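Local coordinates for lipase (Pelosinus fermentans, PDB 5AH0), which probably hydrolyses ester bonds of lipids as an alpha/beta-hydrolase lipase and breaks down the polyester poly(butylene adipate-co-terephthalate), at residues 200-205 with 232-237. Sequence-based numbering, arbitrary orientation.
With ZN (zinc ion), chain C.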
ATOM      1  N   PHE A 200      11.906  -9.346  -0.956  1.00 59.49           N
ATOM      2  CA  PHE A 200      10.910  -9.114   0.083  1.00 60.00           C
ATOM      3  C   PHE A 200      11.293  -7.992   1.028  1.00 63.61           C
ATOM      4  O   PHE A 200      10.451  -7.507   1.796  1.00 62.86           O
ATOM      5  CB  PHE A 200      10.631 -10.402   0.849  1.00 59.92           C
ATOM      6  CG  PHE A 200       9.949 -11.438   0.008  1.00 62.10           C
ATOM      7  CD1 PHE A 200       8.601 -11.320  -0.286  1.00 60.44           C
ATOM      8  CD2 PHE A 200      10.650 -12.517  -0.499  1.00 64.62           C
ATOM      9  CE1 PHE A 200       7.964 -12.257  -1.073  1.00 60.95           C
ATOM     10  CE2 PHE A 200      10.020 -13.463  -1.281  1.00 62.30           C
ATOM     11  CZ  PHE A 200       8.676 -13.328  -1.574  1.00 62.41           C
ATOM     12  N   LYS A 201      12.552  -7.565   0.939  1.00 66.18           N
ATOM     13  CA  LYS A 201      13.052  -6.434   1.711  1.00 62.63           C
ATOM     14  C   LYS A 201      12.784  -6.619   3.200  1.00 61.46           C
ATOM     15  O   LYS A 201      12.130  -5.789   3.837  1.00 58.38           O
ATOM     16  CB  LYS A 201      12.426  -5.133   1.202  1.00 58.37           C
ATOM     17  CG  LYS A 201      12.676  -4.877  -0.272  1.00 57.55           C
ATOM     18  CD  LYS A 201      11.665  -3.897  -0.843  1.00 59.70           C
ATOM     19  CE  LYS A 201      11.476  -4.091  -2.345  1.00 62.54           C
ATOM     20  NZ  LYS A 201      10.019  -3.977  -2.745  1.00 65.94           N
ATOM     21  N   LEU A 202      13.257  -7.736   3.739  1.00 64.31           N
ATOM     22  CA  LEU A 202      13.113  -8.005   5.164  1.00 69.89           C
ATOM     23  C   LEU A 202      14.469  -8.094   5.841  1.00 77.31           C
ATOM     24  O   LEU A 202      14.709  -8.984   6.653  1.00 80.50           O
ATOM     25  CB  LEU A 202      12.318  -9.292   5.380  1.00 65.85           C
ATOM     26  CG  LEU A 202      10.922  -9.175   4.764  1.00 61.41           C
ATOM     27  CD1 LEU A 202      10.221 -10.511   4.671  1.00 55.52           C
ATOM     28  CD2 LEU A 202      10.102  -8.203   5.581  1.00 61.60           C
ATOM     29  N   ASP A 203      15.353  -7.156   5.520  1.00 83.29           N
ATOM     30  CA  ASP A 203      16.715  -7.205   6.045  1.00 91.63           C
ATOM     31  C   ASP A 203      16.748  -6.802   7.520  1.00 93.61           C
ATOM     32  O   ASP A 203      17.666  -7.181   8.251  1.00 98.84           O
ATOM     33  CB  ASP A 203      17.648  -6.310   5.227  1.00 99.59           C
ATOM     34  CG  ASP A 203      17.513  -6.536   3.724  1.00106.41           C
ATOM     35  OD1 ASP A 203      16.867  -7.525   3.309  1.00109.87           O
ATOM     36  OD2 ASP A 203      18.074  -5.727   2.953  1.00108.55           O
ATOM     37  N   GLN A 204      15.735  -6.062   7.966  1.00 86.76           N
ATOM     38  CA  GLN A 204      15.633  -5.698   9.375  1.00 86.33           C
ATOM     39  C   GLN A 204      15.197  -6.897  10.213  1.00 87.80           C
ATOM     40  O   GLN A 204      15.059  -6.801  11.438  1.00 90.78           O
ATOM     41  CB  GLN A 204      14.661  -4.533   9.575  1.00 80.72           C
ATOM     42  CG  GLN A 204      13.193  -4.900   9.509  1.00 75.08           C
ATOM     43  CD  GLN A 204      12.640  -4.872   8.088  1.00 70.47           C
ATOM     44  OE1 GLN A 204      13.325  -5.233   7.125  1.00 71.16           O
ATOM     45  NE2 GLN A 204      11.390  -4.431   7.952  1.00 68.30           N
ATOM     46  N   TRP A 205      14.986  -8.027   9.543  1.00 84.46           N
ATOM     47  CA  TRP A 205      14.725  -9.297  10.211  1.00 81.46           C
ATOM     48  C   TRP A 205      15.793 -10.331   9.867  1.00 81.90           C
ATOM     49  O   TRP A 205      15.671 -11.495  10.223  1.00 78.68           O
ATOM     50  CB  TRP A 205      13.361  -9.849   9.826  1.00 76.25           C
ATOM     51  CG  TRP A 205      12.201  -8.935  10.075  1.00 75.28           C
ATOM     52  CD1 TRP A 205      11.593  -8.111   9.169  1.00 74.98           C
ATOM     53  CD2 TRP A 205      11.497  -8.762  11.310  1.00 76.21           C
ATOM     54  NE1 TRP A 205      10.548  -7.441   9.763  1.00 73.46           N
ATOM     55  CE2 TRP A 205      10.473  -7.818  11.080  1.00 73.54           C
ATOM     56  CE3 TRP A 205      11.633  -9.312  12.590  1.00 80.18           C
ATOM     57  CZ2 TRP A 205       9.588  -7.416  12.084  1.00 71.82           C
ATOM     58  CZ3 TRP A 205      10.753  -8.909  13.586  1.00 79.03           C
ATOM     59  CH2 TRP A 205       9.746  -7.969  13.326  1.00 75.44           C
ATOM     60  N   ASN A 232       3.659  -8.946  15.720  1.00 76.84           N
ATOM     61  CA  ASN A 232       2.485  -8.314  15.133  1.00 77.25           C
ATOM     62  C   ASN A 232       2.932  -7.155  14.250  1.00 74.23           C
ATOM     63  O   ASN A 232       2.176  -6.225  14.003  1.00 74.57           O
ATOM     64  CB  ASN A 232       1.516  -7.823  16.215  1.00 82.01           C
ATOM     65  CG  ASN A 232       2.097  -6.689  17.051  1.00 86.96           C
ATOM     66  OD1 ASN A 232       3.314  -6.544  17.164  1.00 88.28           O
ATOM     67  ND2 ASN A 232       1.223  -5.875  17.630  1.00 87.77           N
ATOM     68  N   ASP A 233       4.179  -7.224  13.791  1.00 73.18           N
ATOM     69  CA  ASP A 233       4.808  -6.134  13.051  1.00 70.76           C
ATOM     70  C   ASP A 233       5.041  -6.484  11.592  1.00 66.23           C
ATOM     71  O   ASP A 233       6.011  -6.034  10.984  1.00 68.19           O
ATOM     72  CB  ASP A 233       6.142  -5.754  13.711  1.00 75.38           C
ATOM     73  CG  ASP A 233       6.692  -4.419  13.212  1.00 74.53           C
ATOM     74  OD1 ASP A 233       5.897  -3.464  13.056  1.00 73.25           O
ATOM     75  OD2 ASP A 233       7.922  -4.332  12.980  1.00 72.46           O
ATOM     76  N   LEU A 234       4.143  -7.275  11.022  1.00 65.47           N
ATOM     77  CA  LEU A 234       4.227  -7.582   9.602  1.00 59.40           C
ATOM     78  C   LEU A 234       2.879  -7.333   8.924  1.00 56.76           C
ATOM     79  O   LEU A 234       1.873  -7.083   9.605  1.00 55.04           O
ATOM     80  CB  LEU A 234       4.695  -9.018   9.406  1.00 57.53           C
ATOM     81  CG  LEU A 234       6.164  -9.227   9.772  1.00 60.16           C
ATOM     82  CD1 LEU A 234       6.479 -10.697   9.922  1.00 62.65           C
ATOM     83  CD2 LEU A 234       7.062  -8.610   8.723  1.00 56.71           C
ATOM     84  N   ALA A 235       2.862  -7.386   7.592  1.00 54.65           N
ATOM     85  CA  ALA A 235       1.644  -7.101   6.829  1.00 51.53           C
ATOM     86  C   ALA A 235       0.478  -7.990   7.257  1.00 51.51           C
ATOM     87  O   ALA A 235      -0.655  -7.524   7.341  1.00 51.06           O
ATOM     88  CB  ALA A 235       1.895  -7.257   5.337  1.00 43.21           C
ATOM     89  N   ASN A 236       0.768  -9.252   7.570  1.00 53.55           N
ATOM     90  CA  ASN A 236      -0.280 -10.218   7.882  1.00 55.89           C
ATOM     91  C   ASN A 236      -1.094  -9.826   9.125  1.00 60.82           C
ATOM     92  O   ASN A 236      -2.271 -10.162   9.234  1.00 63.61           O
ATOM     93  CB  ASN A 236       0.325 -11.616   8.040  1.00 55.88           C
ATOM     94  CG  ASN A 236       1.236 -11.720   9.245  1.00 64.83           C
ATOM     95  OD1 ASN A 236       1.872 -10.742   9.635  1.00 69.49           O
ATOM     96  ND2 ASN A 236       1.310 -12.909   9.838  1.00 64.18           N
ATOM     97  N   TRP A 237      -0.492  -9.086  10.046  1.00 61.23           N
ATOM     98  CA  TRP A 237      -1.270  -8.555  11.159  1.00 63.62           C
ATOM     99  C   TRP A 237      -2.019  -7.292  10.734  1.00 65.70           C
ATOM    100  O   TRP A 237      -3.229  -7.187  10.931  1.00 67.24           O
ATOM    101  CB  TRP A 237      -0.373  -8.261  12.356  1.00 67.98           C
ATOM    102  CG  TRP A 237      -1.082  -7.560  13.456  1.00 70.06           C
ATOM    103  CD1 TRP A 237      -0.892  -6.272  13.863  1.00 71.74           C
ATOM    104  CD2 TRP A 237      -2.121  -8.095  14.282  1.00 72.29           C
ATOM    105  NE1 TRP A 237      -1.733  -5.979  14.910  1.00 75.40           N
ATOM    106  CE2 TRP A 237      -2.501  -7.082  15.183  1.00 74.07           C
ATOM    107  CE3 TRP A 237      -2.758  -9.337  14.354  1.00 72.98           C
ATOM    108  CZ2 TRP A 237      -3.490  -7.271  16.140  1.00 74.50           C
ATOM    109  CZ3 TRP A 237      -3.739  -9.524  15.306  1.00 74.59           C
ATOM    110  CH2 TRP A 237      -4.099  -8.496  16.184  1.00 74.74           C
TER
HETATM  111 ZN    ZN C1401       8.628  -2.523  12.586  1.00 83.42          ZN
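The zinc site of this lipase is flanked here by W205, whose indole lies beside the metal ligand D233. OD2 of D233 binds the zinc ion at 2.0 Å. D233 OD2 also lies 3.6 Å from CZ2 of W205. The ring and carboxylate planes are 57° apart, and no hydrogen bond joins the two residues. CG of D233 is anti to the backbone N (chi1 -166°), which carries the carboxylate out to the metal. OD1 of D233 stays 2.9 Å from the zinc ion, so OD2 is the coordinating oxygen.

L234 approaches the pyrrole ring of the same indole obliquely. CD2 of L234 is 3.8 Å from NE1 of W205, and the two side chains run past each other in opposite directions. The CD2 atoms of L202 and L234 approach more loosely, at 4.4 Å. W205 thus has a polar neighbour near its benzo ring and an apolar one near NE1. The backbone N of W205 hydrogen-bonds to O of L202, closing the turn that brings both side chains to this side. L234 is also the N-cap residue of helix 235-238.

H76, H82 and D56 complete the metal site. The W205 ring packs edge-to-face with H82, so it touches two zinc ligands. Q204 NE2 hydrogen-bonds to the other carboxylate oxygen of D56, OD2, a second-shell link from the same turn. An alanine at W205 would probably open a gap beside D233 and L234 and leave the H82 ring without its aromatic partner. A zinc ion held by two aspartates and two histidines, with an aromatic residue packed against its ligands, is consistent with the zinc site of family I.5 alpha/beta-hydrolase lipases, as in the Geobacillus lipases.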